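Local structure of ML032222a iGluR (Mnemiopsis leidyi, 4YKI) at residues V15-Q18 with P19-F22; I186-G189 with P190-A193; H153-S156 with R157-R160. The protein binds glycine in the ligand-binding domain of a ctenophore ionotropic glutamate receptor, agonist binding that probably drives opening of its ion channel. All coordinates share one frame; numbering follows the deposited sequence.

Contact 1 of 3, residues V15-Q18 with P19-F22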
loop_
_atom_site.group_PDB
_atom_site.type_symbol
_atom_site.label_atom_id
_atom_site.label_comp_id
_atom_site.label_asym_id
_atom_site.label_seq_id
_atom_site.Cartn_x
_atom_site.Cartn_y
_atom_site.Cartn_z
ATOM N N VAL B 15 -6.042 -2.053 20.499
ATOM C CA VAL B 15 -6.181 -3.278 21.274
ATOM C C VAL B 15 -4.891 -4.073 21.107
ATOM O O VAL B 15 -4.124 -3.822 20.189
ATOM C CB VAL B 15 -7.362 -4.173 20.809
ATOM C CG1 VAL B 15 -8.683 -3.508 21.027
ATOM C CG2 VAL B 15 -7.221 -4.626 19.357
ATOM N N GLU B 16 -4.663 -5.064 21.954
ATOM C CA GLU B 16 -3.549 -5.972 21.717
ATOM C C GLU B 16 -3.760 -6.750 20.424
ATOM O O GLU B 16 -4.834 -7.266 20.179
ATOM C CB GLU B 16 -3.349 -6.946 22.866
ATOM C CG GLU B 16 -2.265 -7.976 22.639
ATOM C CD GLU B 16 -1.844 -8.597 23.949
ATOM O OE1 GLU B 16 -2.607 -9.423 24.491
ATOM O OE2 GLU B 16 -0.814 -8.194 24.496
ATOM N N GLU B 17 -2.710 -6.814 19.608
ATOM C CA GLU B 17 -2.643 -7.642 18.405
ATOM C C GLU B 17 -1.162 -7.799 18.066
ATOM O O GLU B 17 -0.571 -6.938 17.411
ATOM C CB GLU B 17 -3.387 -7.009 17.229
ATOM C CG GLU B 17 -3.262 -7.828 15.943
ATOM C CD GLU B 17 -4.576 -8.151 15.271
ATOM O OE1 GLU B 17 -5.489 -8.643 15.955
ATOM O OE2 GLU B 17 -4.692 -7.943 14.039
ATOM N N GLN B 18 -0.552 -8.868 18.538
ATOM C CA GLN B 18 0.888 -9.009 18.404
ATOM C C GLN B 18 1.212 -9.276 16.935
ATOM O O GLN B 18 0.489 -10.010 16.273
ATOM C CB GLN B 18 1.404 -10.118 19.331
ATOM C CG GLN B 18 1.092 -9.777 20.787
ATOM C CD GLN B 18 1.513 -10.810 21.797
ATOM O OE1 GLN B 18 2.217 -11.763 21.485
ATOM N NE2 GLN B 18 1.085 -10.614 23.042
ATOM N N PRO B 19 2.293 -8.677 16.409
ATOM C CA PRO B 19 3.358 -7.923 17.070
ATOM C C PRO B 19 3.159 -6.406 16.922
ATOM O O PRO B 19 4.079 -5.639 17.203
ATOM C CB PRO B 19 4.589 -8.347 16.281
ATOM C CG PRO B 19 4.083 -8.444 14.893
ATOM C CD PRO B 19 2.664 -8.998 15.017
ATOM N N PHE B 20 1.983 -5.987 16.475
ATOM C CA PHE B 20 1.655 -4.587 16.308
ATOM C C PHE B 20 1.470 -3.875 17.648
ATOM O O PHE B 20 2.005 -2.782 17.840
ATOM C CB PHE B 20 0.419 -4.478 15.426
ATOM C CG PHE B 20 0.629 -5.050 14.050
ATOM C CD1 PHE B 20 1.445 -4.408 13.143
ATOM C CD2 PHE B 20 0.060 -6.256 13.686
ATOM C CE1 PHE B 20 1.670 -4.942 11.886
ATOM C CE2 PHE B 20 0.283 -6.797 12.429
ATOM C CZ PHE B 20 1.088 -6.145 11.531
ATOM N N MET B 21 0.749 -4.508 18.567
ATOM C CA MET B 21 0.546 -3.987 19.924
ATOM C C MET B 21 0.535 -5.142 20.908
ATOM O O MET B 21 -0.074 -6.185 20.654
ATOM C CB MET B 21 -0.757 -3.211 20.072
ATOM C CG MET B 21 -0.744 -1.831 19.452
ATOM S SD MET B 21 0.501 -0.770 20.210
ATOM C CE MET B 21 -0.442 0.729 20.377
ATOM N N PHE B 22 1.220 -4.900 22.026
ATOM C CA PHE B 22 1.233 -5.741 23.213
ATOM C C PHE B 22 0.681 -4.874 24.350
ATOM O O PHE B 22 1.103 -3.728 24.504
ATOM C CB PHE B 22 2.669 -6.151 23.574
ATOM C CG PHE B 22 3.371 -7.002 22.535
ATOM C CD1 PHE B 22 3.888 -6.440 21.376
ATOM C CD2 PHE B 22 3.596 -8.345 22.772
ATOM C CE1 PHE B 22 4.546 -7.221 20.445
ATOM C CE2 PHE B 22 4.268 -9.120 21.849
ATOM C CZ PHE B 22 4.745 -8.563 20.696
#
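Gln18 lays its side chain over one face of the Phe22 ring. Its CG sits 3.7 Å from the ring centroid, toward the rim, a CH-pi contact, and the amide follows with its plane only 24° from that of the ring. The chain reaches there because CG stands beside the backbone N (chi1 -61°) and runs on extended, crossing the Phe22 side chain at about a right angle. From its far end NE2 gives Glu16 OE2 a weak hydrogen bond of 3.4 Å; the stronger partner of that oxygen is the backbone N of Phe23.

The backbone doubles back through the cis peptide bond before Pro19. Glu17 N donates to Met21 O at 2.9 Å, and Met21 N returns a bond to Glu17 O at 3.0 Å, nearly straight at the hydrogen but arriving from above the carbonyl plane. Phe20 N adds a weak bond to the same Glu17 O, so Phe20 and Met21 both face Glu17: a classic beta bulge, in the loop between strands 9-13 and 22-23. The turn leaves Glu17 in the glycine pocket, where OE1 forms a salt bridge with Arg144. The Phe20 ring meets that of Tyr214 and packs on Val191 of helix 189-195. Met21 CB rests 3.4 Å from Val15 O, its bent chain leading off toward Val38 and Asn39 of helix 37-49.

Contact 2 of 3, residues I186-G189 with P190-A193. With GLY (glycine), chain E.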
loop_
_atom_site.group_PDB
_atom_site.type_symbol
_atom_site.label_atom_id
_atom_site.label_comp_id
_atom_site.label_asym_id
_atom_site.label_seq_id
_atom_site.Cartn_x
_atom_site.Cartn_y
_atom_site.Cartn_z
ATOM N N ILE B 186 -9.369 -18.664 9.294
ATOM C CA ILE B 186 -9.194 -17.760 8.167
ATOM C C ILE B 186 -8.998 -16.359 8.726
ATOM O O ILE B 186 -9.906 -15.828 9.371
ATOM C CB ILE B 186 -10.445 -17.775 7.244
ATOM C CG1 ILE B 186 -10.760 -19.201 6.768
ATOM C CG2 ILE B 186 -10.257 -16.823 6.048
ATOM C CD1 ILE B 186 -12.110 -19.355 6.059
ATOM N N ASP B 187 -7.831 -15.780 8.492
ATOM C CA ASP B 187 -7.506 -14.467 9.053
ATOM C C ASP B 187 -6.530 -13.731 8.128
ATOM O O ASP B 187 -6.702 -13.784 6.910
ATOM C CB ASP B 187 -7.012 -14.568 10.509
ATOM C CG ASP B 187 -7.165 -13.245 11.248
ATOM O OD1 ASP B 187 -8.320 -12.913 11.630
ATOM O OD2 ASP B 187 -6.152 -12.527 11.390
ATOM N N GLU B 188 -5.537 -13.040 8.698
ATOM C CA GLU B 188 -4.696 -12.105 7.952
ATOM C C GLU B 188 -3.248 -12.579 7.955
ATOM O O GLU B 188 -2.708 -12.950 8.986
ATOM C CB GLU B 188 -4.818 -10.691 8.547
ATOM C CG GLU B 188 -6.248 -10.183 8.578
ATOM C CD GLU B 188 -6.398 -8.797 9.177
ATOM O OE1 GLU B 188 -5.484 -8.337 9.904
ATOM O OE2 GLU B 188 -7.482 -8.191 8.954
ATOM N N GLY B 189 -2.619 -12.511 6.789
ATOM C CA GLY B 189 -1.279 -13.027 6.602
ATOM C C GLY B 189 -0.254 -12.628 7.657
ATOM O O GLY B 189 0.390 -13.485 8.251
ATOM N N PRO B 190 -0.054 -11.334 7.895
ATOM C CA PRO B 190 1.040 -10.949 8.799
ATOM C C PRO B 190 0.794 -11.373 10.247
ATOM O O PRO B 190 1.715 -11.738 10.978
ATOM C CB PRO B 190 1.081 -9.422 8.655
ATOM C CG PRO B 190 0.497 -9.172 7.275
ATOM C CD PRO B 190 -0.581 -10.188 7.139
ATOM N N VAL B 191 -0.471 -11.342 10.667
ATOM C CA VAL B 191 -0.851 -11.729 12.013
ATOM C C VAL B 191 -0.603 -13.218 12.217
ATOM O O VAL B 191 -0.065 -13.646 13.243
ATOM C CB VAL B 191 -2.336 -11.369 12.274
ATOM C CG1 VAL B 191 -2.835 -11.915 13.599
ATOM C CG2 VAL B 191 -2.521 -9.850 12.225
ATOM N N LEU B 192 -0.996 -14.023 11.250
ATOM C CA LEU B 192 -0.785 -15.458 11.347
ATOM C C LEU B 192 0.691 -15.788 11.250
ATOM O O LEU B 192 1.169 -16.664 11.989
ATOM C CB LEU B 192 -1.592 -16.195 10.279
ATOM C CG LEU B 192 -3.101 -16.050 10.430
ATOM C CD1 LEU B 192 -3.841 -16.868 9.382
ATOM C CD2 LEU B 192 -3.559 -16.431 11.811
ATOM N N ALA B 193 1.425 -15.111 10.377
ATOM C CA ALA B 193 2.858 -15.387 10.212
ATOM C C ALA B 193 3.584 -15.201 11.533
ATOM O O ALA B 193 4.406 -16.039 11.948
ATOM C CB ALA B 193 3.463 -14.492 9.139
HETATM N N GLY E . -6.544 -6.382 11.488
HETATM C CA GLY E . -7.940 -6.741 11.830
HETATM C C GLY E . -8.958 -5.710 11.404
HETATM O O GLY E . -10.164 -5.991 11.567
HETATM O OXT GLY E . -8.570 -4.619 10.934
#
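Asp187 and Glu188 meet Val191 and Leu192 round the sharp turn from strand 183-188 into helix 189-195, with Glu188 at the N-cap position. This is a strand-to-helix junction in the periplasmic-binding-protein type of fold, and it delivers an acidic residue to the glycine pocket.

The backbone bonds come first. Leu192 N donates to Glu188 O at 3.0 Å, running nearly along the C=O axis, and Ala193 N does the same to Gly189 O at 2.9 Å. These are the opening i to i+4 bonds of the helix, and they tie its first turn back to the end of the strand.

The polar side chains work outward from the turn. Glu188 sets CG beside its backbone N (chi1 -57°) and continues extended, which carries the carboxylate to the ligand: OE1 accepts from the glycine N at 2.7 Å. Tyr214 OH also bonds OE1, and Ser93 OG holds OE2, so both oxygens are fixed and the carboxylate is kept from turning. An alanine here would probably leave the ligand N without this short bond and the hydroxyls of Ser93 and Tyr214 without this acceptor. Asp187 forms a salt bridge through OD1 with Arg144.

Van der Waals contacts complete the junction. Both methyls of Leu192 lie 4.1 Å from Asp187 CB, and Leu192 CG approaches Glu188 O to 3.4 Å. Pro190 packs on Met109 and Ala111 of strand 109-118. Val191 splits its branches between the two acids: CG1 is 4.0 Å from Asp187 OD2, while CG2 lies 4.1 Å from Glu188 OE1.

Contact 3 of 3, residues H153-S156 with R157-R160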
loop_
_atom_site.group_PDB
_atom_site.type_symbol
_atom_site.label_atom_id
_atom_site.label_comp_id
_atom_site.label_asym_id
_atom_site.label_seq_id
_atom_site.Cartn_x
_atom_site.Cartn_y
_atom_site.Cartn_z
ATOM N N HIS B 153 -18.016 -10.416 -0.215
ATOM C CA HIS B 153 -17.455 -10.988 -1.443
ATOM C C HIS B 153 -18.591 -11.261 -2.405
ATOM O O HIS B 153 -19.664 -11.670 -1.996
ATOM C CB HIS B 153 -16.749 -12.303 -1.132
ATOM C CG HIS B 153 -15.802 -12.769 -2.190
ATOM N ND1 HIS B 153 -16.221 -13.265 -3.401
ATOM C CD2 HIS B 153 -14.450 -12.856 -2.199
ATOM C CE1 HIS B 153 -15.169 -13.617 -4.116
ATOM N NE2 HIS B 153 -14.083 -13.381 -3.409
ATOM N N ARG B 154 -18.373 -11.021 -3.690
ATOM C CA ARG B 154 -19.498 -11.151 -4.596
ATOM C C ARG B 154 -19.912 -12.619 -4.831
ATOM O O ARG B 154 -21.040 -12.883 -5.215
ATOM C CB ARG B 154 -19.264 -10.316 -5.855
ATOM C CG ARG B 154 -19.223 -8.807 -5.478
ATOM C CD ARG B 154 -19.490 -7.886 -6.628
ATOM N NE ARG B 154 -20.675 -8.301 -7.372
ATOM C CZ ARG B 154 -20.898 -7.989 -8.643
ATOM N NH1 ARG B 154 -20.030 -7.240 -9.303
ATOM N NH2 ARG B 154 -21.993 -8.421 -9.254
ATOM N N ASP B 155 -19.002 -13.558 -4.598
ATOM C CA ASP B 155 -19.307 -14.997 -4.508
ATOM C C ASP B 155 -19.861 -15.335 -3.125
ATOM O O ASP B 155 -19.117 -15.437 -2.145
ATOM C CB ASP B 155 -18.055 -15.826 -4.804
ATOM C CG ASP B 155 -18.326 -17.320 -4.872
ATOM O OD1 ASP B 155 -19.386 -17.790 -4.411
ATOM O OD2 ASP B 155 -17.447 -18.048 -5.380
ATOM N N SER B 156 -21.172 -15.507 -3.054
ATOM C CA SER B 156 -21.847 -15.691 -1.776
ATOM C C SER B 156 -21.499 -16.999 -1.058
ATOM O O SER B 156 -21.870 -17.185 0.097
ATOM C CB SER B 156 -23.354 -15.545 -1.956
ATOM O OG SER B 156 -23.673 -14.180 -2.206
ATOM N N ARG B 157 -20.764 -17.890 -1.714
ATOM C CA ARG B 157 -20.246 -19.056 -1.019
ATOM C C ARG B 157 -19.300 -18.615 0.104
ATOM O O ARG B 157 -19.159 -19.319 1.098
ATOM C CB ARG B 157 -19.546 -20.014 -1.970
ATOM C CG ARG B 157 -20.511 -20.683 -2.939
ATOM C CD ARG B 157 -19.775 -21.591 -3.906
ATOM N NE ARG B 157 -18.858 -20.832 -4.747
ATOM C CZ ARG B 157 -17.999 -21.368 -5.607
ATOM N NH1 ARG B 157 -17.939 -22.683 -5.768
ATOM N NH2 ARG B 157 -17.203 -20.580 -6.309
ATOM N N TYR B 158 -18.669 -17.447 -0.028
ATOM C CA TYR B 158 -17.831 -16.954 1.065
ATOM C C TYR B 158 -18.692 -16.497 2.253
ATOM O O TYR B 158 -18.284 -16.632 3.408
ATOM C CB TYR B 158 -16.855 -15.856 0.594
ATOM C CG TYR B 158 -15.732 -16.421 -0.250
ATOM C CD1 TYR B 158 -14.612 -17.005 0.330
ATOM C CD2 TYR B 158 -15.823 -16.421 -1.630
ATOM C CE1 TYR B 158 -13.606 -17.543 -0.443
ATOM C CE2 TYR B 158 -14.827 -16.951 -2.411
ATOM C CZ TYR B 158 -13.714 -17.515 -1.811
ATOM O OH TYR B 158 -12.710 -18.071 -2.562
ATOM N N SER B 159 -19.861 -15.921 1.994
ATOM C CA SER B 159 -20.813 -15.666 3.069
ATOM C C SER B 159 -21.236 -16.964 3.761
ATOM O O SER B 159 -21.419 -16.982 4.977
ATOM C CB SER B 159 -22.055 -14.931 2.546
ATOM O OG SER B 159 -21.820 -13.556 2.363
ATOM N N ARG B 160 -21.427 -18.030 2.989
ATOM C CA ARG B 160 -21.731 -19.328 3.585
ATOM C C ARG B 160 -20.649 -19.745 4.564
ATOM O O ARG B 160 -20.947 -20.276 5.635
ATOM C CB ARG B 160 -21.871 -20.427 2.541
ATOM C CG ARG B 160 -23.127 -20.397 1.733
ATOM C CD ARG B 160 -23.300 -21.683 0.929
ATOM N NE ARG B 160 -23.324 -22.822 1.833
ATOM C CZ ARG B 160 -23.196 -24.100 1.494
ATOM N NH1 ARG B 160 -23.068 -24.468 0.220
ATOM N NH2 ARG B 160 -23.193 -25.011 2.451
HETATM O O HOH W 1 -20.117 -13.378 0.270
#
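His153 and Asp155 meet Tyr158 and Arg157 in a helix-capping contact on the surface, where the loop after helix 145-152 turns into helix 157-164. Asp155 does the capping: its OD1 accepts from Arg157 N at 3.0 Å, met from above the carboxylate plane. Its backbone O takes Tyr158 N at 3.0 Å, and the next carbonyl, Ser156 O, accepts from Arg160 N, the first i to i+4 bond here.

The same carboxylate receives the Arg157 side chain. The guanidinium comes side-on, NE to OD1 at 3.1 Å and NH2 to OD2 at 2.7 Å, each oxygen accepting on its syn lone pair; NE also reaches OD2 at a poorer angle. The two flat groups are nearly coplanar, 18° apart. Arg157 gets there by bending its chain at chi3 (-63°).

On the inner side Tyr158 CD2 sits 3.6 Å above the plane of the His153 ring, over its centre, but the rings are inclined at 32°, an oblique pair. The His153 ring is steadied at its edge, where ND1 accepts Asp155 N in the ring plane. Tyr158 reaches on to Gln126 through OH and packs against Leu128 and Leu150. A water bridges His153 O and Ser159 OG, joining the loop to the helix.

With OD1 serving both a backbone N-H and the guanidinium, and OD2 facing only toward the same arginine within this contact, Asp155 is likely to stay ionised, its negative charge set where it would favour the helix N-terminus.

In the fold
Along the chain the order is contact 1, contact 3, contact 2. Contacts 1 and 2 are neighbours, their centres 13 Å apart, and they touch: Glu17 OE2 lies 3.4 Å from Val191 CG2, and Phe20 packs on the same methyl. The loop after strand 9-13 thus meets the start of helix 189-195 beside the bound glycine, consistent with the two lobes of a ligand-binding domain closing on an agonist. Contact 3 stands apart, 20 Å from contact 2 and 29 Å from contact 1 between centres, at the surface. It is tied to contact 2 through helix 145-152, which precedes its loop and whose first residues, His145 and Pro146, touch Glu188.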